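Local coordinates for protein succinylglutamate desuccinylase (Vibrio parahaemolyticus, PDB 2BCO) that probably hydrolyses N-succinyl-L-glutamate to succinate and L-glutamate, the last step of arginine degradation by the AST pathway, with one zinc ion per subunit, at residues 67-72 and 154-159; 282-287 and 309-314. All coordinates share one frame; numbering follows the deposited sequence.

Contact 1: residues 67-72 and 154-159; sequences TAPMEL and LHCAIR. With ZN (zinc ion), chain C.
P69, in the first turn of helix 68-81, lies against L154 and C156, alternate residues at the C-terminal end of strand 149-157, and apolar packing carries the contact. Its ring meets the two with different atoms. CB comes within 3.4 Å of L154 CB, the two side chains running past one another head to tail, while CD on the other flank of the ring stands 3.5 Å from C156 SG. With SG anti to the carbonyl carbon of C156 (chi1 -69°), the sulfur also comes within 4.1 Å of A68 CB. No hydrogen bond joins the two segments.

Metal binding belongs to the other side of the strand. H155 points away from the helix, and its ND1 holds the zinc ion at 2.3 Å; H63 and E66 complete the protein ligands. Water 1, 2.6 Å from the zinc, also donates a hydrogen bond to C156 O. On the far side of the imidazole NE2 is hydrogen-bonded to D153, which would fix the ring's rotation and may strengthen its donation to the metal.

The axes of 68-72 and 154-157 run roughly antiparallel, at 144°, and approach to 8.1 Å. Strand 149-157 lies between the parallel strands 55-60 and 214-220, and P69 also touches L220, while F237 of helix 235-245 packs on both L72 and L154.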
loop_
_atom_site.group_PDB
_atom_site.type_symbol
_atom_site.label_atom_id
_atom_site.label_comp_id
_atom_site.label_asym_id
_atom_site.label_seq_id
_atom_site.Cartn_x
_atom_site.Cartn_y
_atom_site.Cartn_z
ATOM N N THR A 67 8.016 -9.210 -1.377
ATOM C CA THR A 67 9.207 -8.942 -0.589
ATOM C C THR A 67 10.021 -7.661 -0.731
ATOM O O THR A 67 10.585 -7.201 0.259
ATOM C CB THR A 67 10.184 -10.147 -0.713
ATOM O OG1 THR A 67 10.800 -10.140 -2.010
ATOM C CG2 THR A 67 9.414 -11.473 -0.546
ATOM N N ALA A 68 10.108 -7.098 -1.936
ATOM C CA ALA A 68 10.895 -5.879 -2.155
ATOM C C ALA A 68 10.712 -4.799 -1.076
ATOM O O ALA A 68 11.690 -4.307 -0.513
ATOM C CB ALA A 68 10.594 -5.297 -3.543
ATOM N N PRO A 69 9.463 -4.415 -0.769
ATOM C CA PRO A 69 9.288 -3.385 0.261
ATOM C C PRO A 69 9.792 -3.844 1.629
ATOM O O PRO A 69 10.263 -3.030 2.432
ATOM C CB PRO A 69 7.778 -3.134 0.255
ATOM C CG PRO A 69 7.384 -3.476 -1.153
ATOM C CD PRO A 69 8.178 -4.742 -1.404
HETATM N N MSE A 70 9.682 -5.143 1.890
HETATM C CA MSE A 70 10.135 -5.703 3.156
HETATM C C MSE A 70 11.639 -5.479 3.268
HETATM O O MSE A 70 12.142 -5.134 4.338
HETATM C CB MSE A 70 9.815 -7.202 3.223
HETATM C CG MSE A 70 8.360 -7.540 2.929
HETATM SE SE MSE A 70 7.907 -9.427 3.138
HETATM C CE MSE A 70 9.662 -10.197 2.827
ATOM N N GLU A 71 12.348 -5.668 2.154
ATOM C CA GLU A 71 13.797 -5.472 2.122
ATOM C C GLU A 71 14.122 -4.001 2.359
ATOM O O GLU A 71 15.053 -3.686 3.099
ATOM C CB GLU A 71 14.394 -5.908 0.772
ATOM C CG GLU A 71 14.226 -7.386 0.421
ATOM C CD GLU A 71 15.355 -7.901 -0.489
ATOM O OE1 GLU A 71 15.070 -8.408 -1.604
ATOM O OE2 GLU A 71 16.535 -7.789 -0.078
ATOM N N LEU A 72 13.354 -3.103 1.734
ATOM C CA LEU A 72 13.577 -1.660 1.907
ATOM C C LEU A 72 13.347 -1.269 3.359
ATOM O O LEU A 72 14.126 -0.513 3.939
ATOM C CB LEU A 72 12.642 -0.839 1.008
ATOM C CG LEU A 72 12.827 -1.019 -0.501
ATOM C CD1 LEU A 72 11.953 -0.015 -1.239
ATOM C CD2 LEU A 72 14.316 -0.828 -0.876
ATOM N N LEU A 154 2.797 -0.931 1.656
ATOM C CA LEU A 154 3.647 -1.330 0.529
ATOM C C LEU A 154 3.432 -2.724 -0.067
ATOM O O LEU A 154 3.610 -3.745 0.608
ATOM C CB LEU A 154 5.106 -1.161 0.944
ATOM C CG LEU A 154 5.370 0.103 1.774
ATOM C CD1 LEU A 154 6.875 0.223 2.072
ATOM C CD2 LEU A 154 4.863 1.344 1.003
ATOM N N HIS A 155 3.084 -2.747 -1.352
ATOM C CA HIS A 155 2.821 -3.980 -2.078
ATOM C C HIS A 155 3.680 -4.101 -3.345
ATOM O O HIS A 155 4.539 -3.253 -3.611
ATOM C CB HIS A 155 1.334 -4.035 -2.455
ATOM C CG HIS A 155 0.415 -4.056 -1.273
ATOM N ND1 HIS A 155 -0.447 -5.104 -1.019
ATOM C CD2 HIS A 155 0.241 -3.178 -0.263
ATOM C CE1 HIS A 155 -1.109 -4.871 0.097
ATOM N NE2 HIS A 155 -0.712 -3.708 0.580
ATOM N N CYS A 156 3.457 -5.186 -4.087
ATOM C CA CYS A 156 4.131 -5.455 -5.358
ATOM C C CYS A 156 3.041 -5.998 -6.273
ATOM O O CYS A 156 2.164 -6.732 -5.820
ATOM C CB CYS A 156 5.223 -6.520 -5.213
ATOM S SG CYS A 156 6.637 -6.007 -4.273
ATOM N N ALA A 157 3.087 -5.636 -7.551
ATOM C CA ALA A 157 2.093 -6.105 -8.505
ATOM C C ALA A 157 2.341 -7.566 -8.864
ATOM O O ALA A 157 3.468 -8.055 -8.768
ATOM C CB ALA A 157 2.123 -5.246 -9.761
ATOM N N ILE A 158 1.283 -8.257 -9.278
ATOM C CA ILE A 158 1.390 -9.666 -9.652
ATOM C C ILE A 158 1.466 -9.833 -11.164
ATOM O O ILE A 158 1.652 -10.935 -11.660
ATOM C CB ILE A 158 0.184 -10.476 -9.147
ATOM C CG1 ILE A 158 -1.110 -9.853 -9.677
ATOM C CG2 ILE A 158 0.205 -10.542 -7.624
ATOM C CD1 ILE A 158 -2.354 -10.671 -9.391
ATOM N N ARG A 159 1.307 -8.733 -11.891
ATOM C CA ARG A 159 1.354 -8.755 -13.347
ATOM C C ARG A 159 2.121 -7.521 -13.805
ATOM O O ARG A 159 2.360 -6.608 -13.011
ATOM C CB ARG A 159 -0.067 -8.744 -13.919
ATOM C CG ARG A 159 -0.891 -7.549 -13.468
ATOM C CD ARG A 159 -2.336 -7.614 -13.951
ATOM N NE ARG A 159 -3.092 -8.711 -13.346
ATOM C CZ ARG A 159 -3.167 -9.944 -13.840
ATOM N NH1 ARG A 159 -2.536 -10.262 -14.963
ATOM N NH2 ARG A 159 -3.872 -10.867 -13.202
HETATM ZN ZN ZN C . -0.239 -6.738 -2.624
HETATM O O HOH W 1 -1.012 -6.508 -5.055
#

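Contact 2: residues 282-287 and 309-314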
loop_
_atom_site.group_PDB
_atom_site.type_symbol
_atom_site.label_atom_id
_atom_site.label_comp_id
_atom_site.label_asym_id
_atom_site.label_seq_id
_atom_site.Cartn_x
_atom_site.Cartn_y
_atom_site.Cartn_z
ATOM N N GLU A 282 -1.350 -7.216 -18.698
ATOM C CA GLU A 282 -0.767 -6.141 -17.899
ATOM C C GLU A 282 -1.797 -5.182 -17.310
ATOM O O GLU A 282 -2.878 -4.991 -17.874
ATOM C CB GLU A 282 0.230 -5.339 -18.752
ATOM C CG GLU A 282 1.576 -6.022 -18.970
ATOM C CD GLU A 282 2.507 -5.236 -19.893
ATOM O OE1 GLU A 282 2.515 -3.986 -19.831
ATOM O OE2 GLU A 282 3.246 -5.872 -20.679
ATOM N N ASN A 283 -1.466 -4.598 -16.159
ATOM C CA ASN A 283 -2.340 -3.613 -15.544
ATOM C C ASN A 283 -2.238 -2.384 -16.438
ATOM O O ASN A 283 -1.194 -2.133 -17.049
ATOM C CB ASN A 283 -1.886 -3.257 -14.124
ATOM C CG ASN A 283 -2.517 -4.150 -13.068
ATOM O OD1 ASN A 283 -3.709 -4.453 -13.132
ATOM N ND2 ASN A 283 -1.726 -4.556 -12.080
ATOM N N PHE A 284 -3.320 -1.625 -16.515
ATOM C CA PHE A 284 -3.381 -0.433 -17.355
ATOM C C PHE A 284 -3.230 -0.746 -18.832
ATOM O O PHE A 284 -2.607 0.014 -19.568
ATOM C CB PHE A 284 -2.320 0.594 -16.952
ATOM C CG PHE A 284 -2.516 1.150 -15.577
ATOM C CD1 PHE A 284 -1.930 0.539 -14.472
ATOM C CD2 PHE A 284 -3.322 2.268 -15.378
ATOM C CE1 PHE A 284 -2.142 1.033 -13.184
ATOM C CE2 PHE A 284 -3.542 2.772 -14.097
ATOM C CZ PHE A 284 -2.950 2.151 -12.999
ATOM N N THR A 285 -3.780 -1.877 -19.260
ATOM C CA THR A 285 -3.749 -2.237 -20.670
ATOM C C THR A 285 -4.932 -1.467 -21.253
ATOM O O THR A 285 -6.073 -1.650 -20.827
ATOM C CB THR A 285 -3.942 -3.762 -20.888
ATOM O OG1 THR A 285 -2.762 -4.455 -20.466
ATOM C CG2 THR A 285 -4.206 -4.071 -22.355
ATOM N N SER A 286 -4.656 -0.599 -22.220
ATOM C CA SER A 286 -5.700 0.224 -22.823
ATOM C C SER A 286 -6.464 -0.438 -23.954
ATOM O O SER A 286 -6.049 -1.461 -24.494
ATOM C CB SER A 286 -5.104 1.547 -23.318
ATOM O OG SER A 286 -4.126 1.325 -24.318
ATOM N N PHE A 287 -7.592 0.165 -24.306
ATOM C CA PHE A 287 -8.433 -0.340 -25.380
ATOM C C PHE A 287 -8.919 0.839 -26.202
ATOM O O PHE A 287 -8.796 1.987 -25.784
ATOM C CB PHE A 287 -9.646 -1.096 -24.821
ATOM C CG PHE A 287 -9.286 -2.282 -23.962
ATOM C CD1 PHE A 287 -9.277 -2.179 -22.571
ATOM C CD2 PHE A 287 -8.939 -3.506 -24.543
ATOM C CE1 PHE A 287 -8.928 -3.279 -21.769
ATOM C CE2 PHE A 287 -8.586 -4.612 -23.752
ATOM C CZ PHE A 287 -8.582 -4.495 -22.367
ATOM N N ALA A 309 -8.566 1.994 -19.686
ATOM C CA ALA A 309 -7.540 0.980 -19.513
ATOM C C ALA A 309 -8.068 0.073 -18.425
ATOM O O ALA A 309 -8.811 0.513 -17.556
ATOM C CB ALA A 309 -6.218 1.616 -19.088
ATOM N N ILE A 310 -7.694 -1.195 -18.465
ATOM C CA ILE A 310 -8.169 -2.117 -17.454
ATOM C C ILE A 310 -7.136 -2.270 -16.345
ATOM O O ILE A 310 -5.940 -2.319 -16.617
ATOM C CB ILE A 310 -8.503 -3.486 -18.093
ATOM C CG1 ILE A 310 -9.236 -4.364 -17.082
ATOM C CG2 ILE A 310 -7.235 -4.167 -18.591
ATOM C CD1 ILE A 310 -9.992 -5.500 -17.738
ATOM N N VAL A 311 -7.601 -2.329 -15.098
ATOM C CA VAL A 311 -6.718 -2.482 -13.938
ATOM C C VAL A 311 -7.246 -3.557 -12.978
ATOM O O VAL A 311 -8.448 -3.632 -12.724
ATOM C CB VAL A 311 -6.593 -1.140 -13.157
ATOM C CG1 VAL A 311 -5.717 -1.324 -11.943
ATOM C CG2 VAL A 311 -6.012 -0.064 -14.050
ATOM N N PHE A 312 -6.352 -4.386 -12.441
ATOM C CA PHE A 312 -6.755 -5.445 -11.502
ATOM C C PHE A 312 -7.780 -6.411 -12.099
ATOM O O PHE A 312 -8.884 -6.552 -11.580
ATOM C CB PHE A 312 -7.363 -4.843 -10.222
ATOM C CG PHE A 312 -6.472 -3.859 -9.515
ATOM C CD1 PHE A 312 -6.980 -2.645 -9.063
ATOM C CD2 PHE A 312 -5.126 -4.140 -9.297
ATOM C CE1 PHE A 312 -6.162 -1.728 -8.387
ATOM C CE2 PHE A 312 -4.296 -3.235 -8.623
ATOM C CZ PHE A 312 -4.811 -2.025 -8.171
ATOM N N PRO A 313 -7.439 -7.083 -13.205
ATOM C CA PRO A 313 -8.410 -8.019 -13.787
ATOM C C PRO A 313 -8.370 -9.341 -13.024
ATOM O O PRO A 313 -7.302 -9.792 -12.624
ATOM C CB PRO A 313 -7.914 -8.204 -15.223
ATOM C CG PRO A 313 -6.977 -7.043 -15.453
ATOM C CD PRO A 313 -6.311 -6.860 -14.121
ATOM N N ASN A 314 -9.527 -9.960 -12.825
ATOM C CA ASN A 314 -9.589 -11.240 -12.118
ATOM C C ASN A 314 -10.843 -12.001 -12.539
ATOM O O ASN A 314 -11.948 -11.677 -12.102
ATOM C CB ASN A 314 -9.601 -11.014 -10.603
ATOM C CG ASN A 314 -9.308 -12.282 -9.822
ATOM O OD1 ASN A 314 -9.824 -13.358 -10.140
ATOM N ND2 ASN A 314 -8.484 -12.158 -8.788
#
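A G1 beta bulge in the barrel-sandwich hybrid domain joins residues 282-287 to strand 309-311: F284 and T285 together face I310. F284, in the left-handed region of the backbone (phi 63°), sends its N-H to I310 O at 2.7 Å, and T285 N reaches the same oxygen at 3.4 Å; both bonds are weak. The return bond, I310 N to T285 O, is straighter and 2.9 Å long. Beyond it S286 and A309 form a non-hydrogen-bonded antiparallel pair.

On one side of the bulge V311 CG2 sits almost exactly over the centre of the F284 ring, 3.7 Å from the centroid, in a CH-pi contact. F287 instead presents its edge to I310, with CE1 3.7 Å from I310 CB.

Just before the bulge, the N283 side chain reaches across to the backbone of F312, the residue after strand 309-311. OD1 accepts a nearly straight bond from F312 N, 2.7 Å long with 169° at the hydrogen and the donor tilted 23° from the carboxamide plane. Within 282-287, T285 OG1 donates to E282 O at 2.6 Å.

One carbonyl, I310 O, thus accepts two weak bonds, whereas the side-chain amide holds the chain at F312 by a short, straight one. That bond fixes the backbone at F312, whose ring, packed also on F166 and L325, lies about 5 Å from the side chain of E219, the predicted active-site residue.

In the fold
From the N terminus, contact 1 is first: residues 67-72 follow the zinc ligand E66, and some 80 residues later the chain returns to them at 154-159, closing a long loop of helices and strands within the catalytic domain. Contact 2 opens after that loop is complete and closes a much shorter, helix-free one, between 282-287 and 309-314 of the hybrid domain. The two loops therefore stand in series, neither nested nor crossed. The centres of contacts 1 and 2 are about 19 Å apart, yet R159 bridges them: its CG packs 3.4 Å from N283 ND2, and its NH1 is hydrogen-bonded to the carbonyls of D279 and V281. The segment carrying H155 thus reaches a junction between catalytic and hybrid parts.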